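Local coordinates for protein putative NADH-flavin reductase (Streptococcus pneumoniae TIGR4, PDB 4R01) that probably binds NAD(P)H through a Rossmann fold and may use it to reduce a flavin, as a putative NADH-flavin reductase, at residues V22-E27 against L191-E196; K79-F84 against A132-L137. One frame throughout, in Å; residues are numbered along the deposited sequence.

Overall arrangement
Both contacts join helices that flank the mainly parallel sheet of the NAD(P)H-binding Rossmann fold. Interaction 1 ties the end of helix 12-24 and the loop after it to the last turns of helix 184-196; interaction 2 packs helix 76-88 against helix 125-138. Their centres lie 24 Å apart on opposite sides of the chain's centre, with nearest atoms about 11 Å apart, so they do not touch. Along the chain, 79-84 and 132-137 are nested inside the loop closed by 22-27 and 191-196. The two differ in chemistry: interaction 1 is a charged cluster, interaction 2 mainly aliphatic packing with one water bridge. Neither includes a bound cofactor.

Interaction 1: residues V22-E27 against L191-E196; sequences VKRGHE and LVDELE
Arg24 reaches from the last turn of helix 12-24 to two acids of helix 184-196, Asp193 and Glu196. Its NH1 gives Glu196 OE2 the shorter bond, 2.8 Å, with the oxygen lying in the guanidinium plane but approached from above its own carboxylate; the two planes stand 80° apart. The same NH1 meets Asp193 OD1 at 3.0 Å, the oxygen tilted somewhat from the guanidinium plane, and NH2 adds a weak bond to that oxygen. The bend at chi2 (-77°) keeps CD of Arg24 close by Glu196 OE2, at 3.4 Å. Val192 CG1 comes over one guanidinium face, 3.3 Å from Arg24 NH1.

His26 grips Glu196 from the other face of the carboxylate: NE2 sends an almost straight bond (177°) to OE2 at 3.2 Å, the oxygen lying in the ring plane and met on its anti side but well out of the carboxylate plane. Gly25, with positive phi, ends helix 12-24 in a Schellman motif between these two donors.

Second partners fix the cluster: Glu20 salt-bridges Arg24 NE, Met2 N bonds His26 ND1, and Tyr165 OH holds Asp193 OD2. Glu196 OE2 thus takes two donors from opposite faces, and the nearby arginine would be expected to keep Glu196 ionised, making this joint between the helices largely electrostatic.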
loop_
_atom_site.group_PDB
_atom_site.type_symbol
_atom_site.label_atom_id
_atom_site.label_comp_id
_atom_site.label_asym_id
_atom_site.label_seq_id
_atom_site.Cartn_x
_atom_site.Cartn_y
_atom_site.Cartn_z
ATOM N N VAL A 22 -29.288 -4.877 23.543
ATOM C CA VAL A 22 -29.954 -5.412 24.725
ATOM C C VAL A 22 -29.287 -4.882 25.992
ATOM O O VAL A 22 -29.968 -4.484 26.940
ATOM C CB VAL A 22 -29.947 -6.961 24.733
ATOM C CG1 VAL A 22 -30.182 -7.501 26.136
ATOM C CG2 VAL A 22 -30.998 -7.502 23.772
ATOM N N LYS A 23 -27.972 -4.840 25.964
ATOM C CA LYS A 23 -27.181 -4.373 27.069
ATOM C C LYS A 23 -27.501 -2.920 27.380
ATOM O O LYS A 23 -27.482 -2.520 28.511
ATOM C CB LYS A 23 -25.727 -4.545 26.744
ATOM C CG LYS A 23 -24.896 -5.214 27.808
ATOM C CD LYS A 23 -23.415 -4.859 27.662
ATOM C CE LYS A 23 -23.076 -3.482 28.218
ATOM N NZ LYS A 23 -21.630 -3.263 28.464
ATOM N N ARG A 24 -27.765 -2.134 26.357
ATOM C CA ARG A 24 -28.085 -0.717 26.491
ATOM C C ARG A 24 -29.455 -0.530 27.140
ATOM O O ARG A 24 -29.749 0.528 27.694
ATOM C CB ARG A 24 -28.047 -0.021 25.129
ATOM C CG ARG A 24 -26.725 -0.140 24.379
ATOM C CD ARG A 24 -25.661 0.798 24.923
ATOM N NE ARG A 24 -24.437 0.742 24.127
ATOM C CZ ARG A 24 -24.160 1.555 23.111
ATOM N NH1 ARG A 24 -25.020 2.502 22.759
ATOM N NH2 ARG A 24 -23.021 1.423 22.445
ATOM N N GLY A 25 -30.294 -1.560 27.058
ATOM C CA GLY A 25 -31.589 -1.543 27.718
ATOM C C GLY A 25 -32.782 -1.465 26.785
ATOM O O GLY A 25 -33.925 -1.389 27.237
ATOM N N HIS A 26 -32.525 -1.482 25.481
ATOM C CA HIS A 26 -33.597 -1.418 24.491
ATOM C C HIS A 26 -34.324 -2.754 24.386
ATOM O O HIS A 26 -33.744 -3.802 24.665
ATOM C CB HIS A 26 -33.039 -1.017 23.125
ATOM C CG HIS A 26 -32.177 0.205 23.160
ATOM N ND1 HIS A 26 -32.688 1.480 23.049
ATOM C CD2 HIS A 26 -30.837 0.347 23.287
ATOM C CE1 HIS A 26 -31.700 2.356 23.113
ATOM N NE2 HIS A 26 -30.567 1.694 23.258
ATOM N N GLU A 27 -35.593 -2.720 23.987
ATOM C CA GLU A 27 -36.327 -3.958 23.745
ATOM C C GLU A 27 -36.194 -4.365 22.277
ATOM O O GLU A 27 -36.667 -3.677 21.370
ATOM C CB GLU A 27 -37.801 -3.827 24.167
ATOM C CG GLU A 27 -38.624 -2.750 23.467
ATOM C CD GLU A 27 -40.072 -2.732 23.941
ATOM O OE1 GLU A 27 -40.763 -3.764 23.796
ATOM O OE2 GLU A 27 -40.522 -1.687 24.457
ATOM N N LEU A 191 -22.700 1.430 15.813
ATOM C CA LEU A 191 -24.003 1.418 15.159
ATOM C C LEU A 191 -25.132 1.778 16.134
ATOM O O LEU A 191 -26.044 2.528 15.786
ATOM C CB LEU A 191 -24.256 0.050 14.521
ATOM C CG LEU A 191 -25.470 -0.095 13.599
ATOM C CD1 LEU A 191 -25.155 -1.055 12.464
ATOM C CD2 LEU A 191 -26.689 -0.572 14.372
ATOM N N VAL A 192 -25.068 1.246 17.351
ATOM C CA VAL A 192 -26.083 1.545 18.361
ATOM C C VAL A 192 -25.951 2.993 18.844
ATOM O O VAL A 192 -26.942 3.627 19.216
ATOM C CB VAL A 192 -25.991 0.570 19.560
ATOM C CG1 VAL A 192 -27.027 0.911 20.621
ATOM C CG2 VAL A 192 -26.189 -0.859 19.090
ATOM N N ASP A 193 -24.728 3.520 18.824
ATOM C CA ASP A 193 -24.507 4.926 19.152
ATOM C C ASP A 193 -25.231 5.826 18.159
ATOM O O ASP A 193 -25.805 6.846 18.533
ATOM C CB ASP A 193 -23.014 5.261 19.167
ATOM C CG ASP A 193 -22.304 4.713 20.389
ATOM O OD1 ASP A 193 -22.994 4.244 21.318
ATOM O OD2 ASP A 193 -21.056 4.762 20.424
ATOM N N GLU A 194 -25.201 5.437 16.889
ATOM C CA GLU A 194 -25.902 6.174 15.845
ATOM C C GLU A 194 -27.418 6.022 16.008
ATOM O O GLU A 194 -28.192 6.830 15.501
ATOM C CB GLU A 194 -25.442 5.697 14.460
ATOM C CG GLU A 194 -26.204 6.288 13.281
ATOM C CD GLU A 194 -26.061 7.796 13.177
ATOM O OE1 GLU A 194 -24.988 8.322 13.543
ATOM O OE2 GLU A 194 -27.028 8.455 12.739
ATOM N N LEU A 195 -27.840 4.989 16.730
ATOM C CA LEU A 195 -29.260 4.797 17.016
ATOM C C LEU A 195 -29.698 5.692 18.165
ATOM O O LEU A 195 -30.740 6.340 18.098
ATOM C CB LEU A 195 -29.555 3.334 17.345
ATOM C CG LEU A 195 -29.569 2.398 16.140
ATOM C CD1 LEU A 195 -29.720 0.959 16.591
ATOM C CD2 LEU A 195 -30.696 2.791 15.202
ATOM N N GLU A 196 -28.890 5.726 19.216
ATOM C CA GLU A 196 -29.165 6.570 20.371
ATOM C C GLU A 196 -28.900 8.048 20.076
ATOM O O GLU A 196 -29.741 8.914 20.345
ATOM C CB GLU A 196 -28.320 6.109 21.563
ATOM C CG GLU A 196 -28.739 4.770 22.156
ATOM C CD GLU A 196 -27.752 4.269 23.193
ATOM O OE1 GLU A 196 -27.046 5.109 23.787
ATOM O OE2 GLU A 196 -27.652 3.039 23.388
#

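Interaction 2: residues K79-F84 against A132-L137; sequences KSIELF and ADELDL
Ile81 lays its CG1-CD1 arm across the aliphatic part of Glu134, the two side chains crossing at about a right angle. Ile81 CG1 comes within 3.5 Å of Glu134 CG, and the CD1 methyl sits 3.7 Å from Glu134 OE2. The glutamate presents this flank because its CG is anti to the backbone N (chi1 180°) and the chain runs extended beyond it, carrying the carboxylate past the isoleucine.

The other branch of Ile81 faces Leu137, one helical turn further along helix 125-138. Ile81 CG2 and Leu137 CD2 meet at 4.1 Å as the side chains slide past each other in opposite directions. Leu137 CD2 also approaches the polar end of Glu82, 3.3 Å from OE1. The bend of Glu82 at chi2 (76°) brings CD round toward Leu137 CD2, and the two side chains cross at about a right angle; OE2 of the same carboxylate is salt-bridged to Lys141.

Direct polar bonds between the two segments are absent, but a water links them beside Ile81. It donates to Ser80 OG at 2.6 Å and to Glu134 OE2 at 3.2 Å, giving a hydroxyl and a carboxylate 4.2 Å apart, OG to OE2, a common partner. Ser80 OG is also hydrogen-bonded to His77 O.

The helix segments run nearly parallel, their axes 9.5 Å apart at closest approach and crossing at -26°, with Ile81 between them. Beneath this pair, Ile81 rests on Phe95 of strand 94-98, while Glu134 touches Val97 of that strand and Phe148 of strand 145-150. Helices 76-88 and 125-138 thus pack side by side over adjacent parallel strands of the Rossmann sheet.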
loop_
_atom_site.group_PDB
_atom_site.type_symbol
_atom_site.label_atom_id
_atom_site.label_comp_id
_atom_site.label_asym_id
_atom_site.label_seq_id
_atom_site.Cartn_x
_atom_site.Cartn_y
_atom_site.Cartn_z
ATOM N N LYS A 79 -32.968 -6.480 -3.567
ATOM C CA LYS A 79 -34.388 -6.778 -3.426
ATOM C C LYS A 79 -34.861 -6.485 -2.007
ATOM O O LYS A 79 -36.007 -6.085 -1.801
ATOM C CB LYS A 79 -34.679 -8.234 -3.793
ATOM C CG LYS A 79 -36.152 -8.519 -4.051
ATOM C CD LYS A 79 -36.424 -10.011 -4.154
ATOM C CE LYS A 79 -37.901 -10.286 -4.412
ATOM N NZ LYS A 79 -38.285 -11.686 -4.075
ATOM N N SER A 80 -33.972 -6.673 -1.034
ATOM C CA SER A 80 -34.308 -6.407 0.361
ATOM C C SER A 80 -34.557 -4.918 0.574
ATOM O O SER A 80 -35.491 -4.533 1.276
ATOM C CB SER A 80 -33.200 -6.902 1.296
ATOM O OG SER A 80 -32.006 -6.157 1.120
ATOM N N ILE A 81 -33.722 -4.088 -0.045
ATOM C CA ILE A 81 -33.890 -2.640 0.013
ATOM C C ILE A 81 -35.236 -2.219 -0.562
ATOM O O ILE A 81 -35.971 -1.449 0.055
ATOM C CB ILE A 81 -32.776 -1.911 -0.752
ATOM C CG1 ILE A 81 -31.416 -2.217 -0.129
ATOM C CG2 ILE A 81 -33.035 -0.414 -0.768
ATOM C CD1 ILE A 81 -31.305 -1.823 1.327
ATOM N N GLU A 82 -35.549 -2.735 -1.747
ATOM C CA GLU A 82 -36.811 -2.438 -2.411
ATOM C C GLU A 82 -37.985 -2.842 -1.527
ATOM O O GLU A 82 -38.987 -2.133 -1.446
ATOM C CB GLU A 82 -36.891 -3.159 -3.758
ATOM C CG GLU A 82 -37.689 -2.415 -4.813
ATOM C CD GLU A 82 -36.927 -1.237 -5.395
ATOM O OE1 GLU A 82 -35.859 -1.463 -6.000
ATOM O OE2 GLU A 82 -37.395 -0.089 -5.245
ATOM N N LEU A 83 -37.844 -3.982 -0.858
ATOM C CA LEU A 83 -38.871 -4.480 0.049
ATOM C C LEU A 83 -39.030 -3.590 1.276
ATOM O O LEU A 83 -40.144 -3.197 1.630
ATOM C CB LEU A 83 -38.546 -5.906 0.494
ATOM C CG LEU A 83 -39.357 -6.395 1.695
ATOM C CD1 LEU A 83 -40.800 -6.693 1.303
ATOM C CD2 LEU A 83 -38.704 -7.608 2.324
ATOM N N PHE A 84 -37.912 -3.283 1.928
ATOM C CA PHE A 84 -37.940 -2.480 3.142
ATOM C C PHE A 84 -38.471 -1.081 2.877
ATOM O O PHE A 84 -39.193 -0.519 3.702
ATOM C CB PHE A 84 -36.551 -2.407 3.768
ATOM C CG PHE A 84 -36.223 -3.581 4.638
ATOM C CD1 PHE A 84 -36.953 -3.824 5.790
ATOM C CD2 PHE A 84 -35.186 -4.439 4.313
ATOM C CE1 PHE A 84 -36.660 -4.901 6.597
ATOM C CE2 PHE A 84 -34.885 -5.519 5.117
ATOM C CZ PHE A 84 -35.624 -5.747 6.262
ATOM N N ALA A 132 -22.733 -2.471 -2.977
ATOM C CA ALA A 132 -22.636 -1.162 -3.614
ATOM C C ALA A 132 -23.928 -0.823 -4.351
ATOM O O ALA A 132 -24.417 0.306 -4.275
ATOM C CB ALA A 132 -21.449 -1.118 -4.568
ATOM N N ASP A 133 -24.472 -1.807 -5.067
ATOM C CA ASP A 133 -25.773 -1.666 -5.720
ATOM C C ASP A 133 -26.841 -1.382 -4.678
ATOM O O ASP A 133 -27.768 -0.609 -4.911
ATOM C CB ASP A 133 -26.133 -2.931 -6.504
ATOM C CG ASP A 133 -25.226 -3.159 -7.699
ATOM O OD1 ASP A 133 -24.245 -2.403 -7.864
ATOM O OD2 ASP A 133 -25.494 -4.103 -8.473
ATOM N N GLU A 134 -26.688 -2.024 -3.528
ATOM C CA GLU A 134 -27.585 -1.852 -2.394
ATOM C C GLU A 134 -27.620 -0.396 -1.944
ATOM O O GLU A 134 -28.691 0.184 -1.761
ATOM C CB GLU A 134 -27.141 -2.763 -1.247
ATOM C CG GLU A 134 -27.978 -2.686 0.008
ATOM C CD GLU A 134 -27.613 -3.769 1.007
ATOM O OE1 GLU A 134 -26.498 -4.324 0.904
ATOM O OE2 GLU A 134 -28.444 -4.072 1.891
ATOM N N LEU A 135 -26.438 0.192 -1.778
ATOM C CA LEU A 135 -26.322 1.581 -1.351
ATOM C C LEU A 135 -26.826 2.547 -2.424
ATOM O O LEU A 135 -27.485 3.541 -2.113
ATOM C CB LEU A 135 -24.870 1.902 -0.988
ATOM C CG LEU A 135 -24.516 3.370 -0.735
ATOM C CD1 LEU A 135 -25.316 3.930 0.429
ATOM C CD2 LEU A 135 -23.017 3.529 -0.492
ATOM N N ASP A 136 -26.523 2.248 -3.686
ATOM C CA ASP A 136 -26.947 3.104 -4.792
ATOM C C ASP A 136 -28.469 3.176 -4.889
ATOM O O ASP A 136 -29.031 4.216 -5.233
ATOM C CB ASP A 136 -26.361 2.611 -6.120
ATOM C CG ASP A 136 -24.853 2.794 -6.200
ATOM O OD1 ASP A 136 -24.306 3.603 -5.420
ATOM O OD2 ASP A 136 -24.216 2.135 -7.052
ATOM N N LEU A 137 -29.132 2.070 -4.576
ATOM C CA LEU A 137 -30.588 2.012 -4.635
ATOM C C LEU A 137 -31.215 2.827 -3.504
ATOM O O LEU A 137 -32.272 3.433 -3.678
ATOM C CB LEU A 137 -31.066 0.560 -4.579
ATOM C CG LEU A 137 -32.548 0.304 -4.863
ATOM C CD1 LEU A 137 -32.951 0.899 -6.204
ATOM C CD2 LEU A 137 -32.835 -1.184 -4.833
HETATM O O HOH W 1 -30.690 -5.790 3.353
#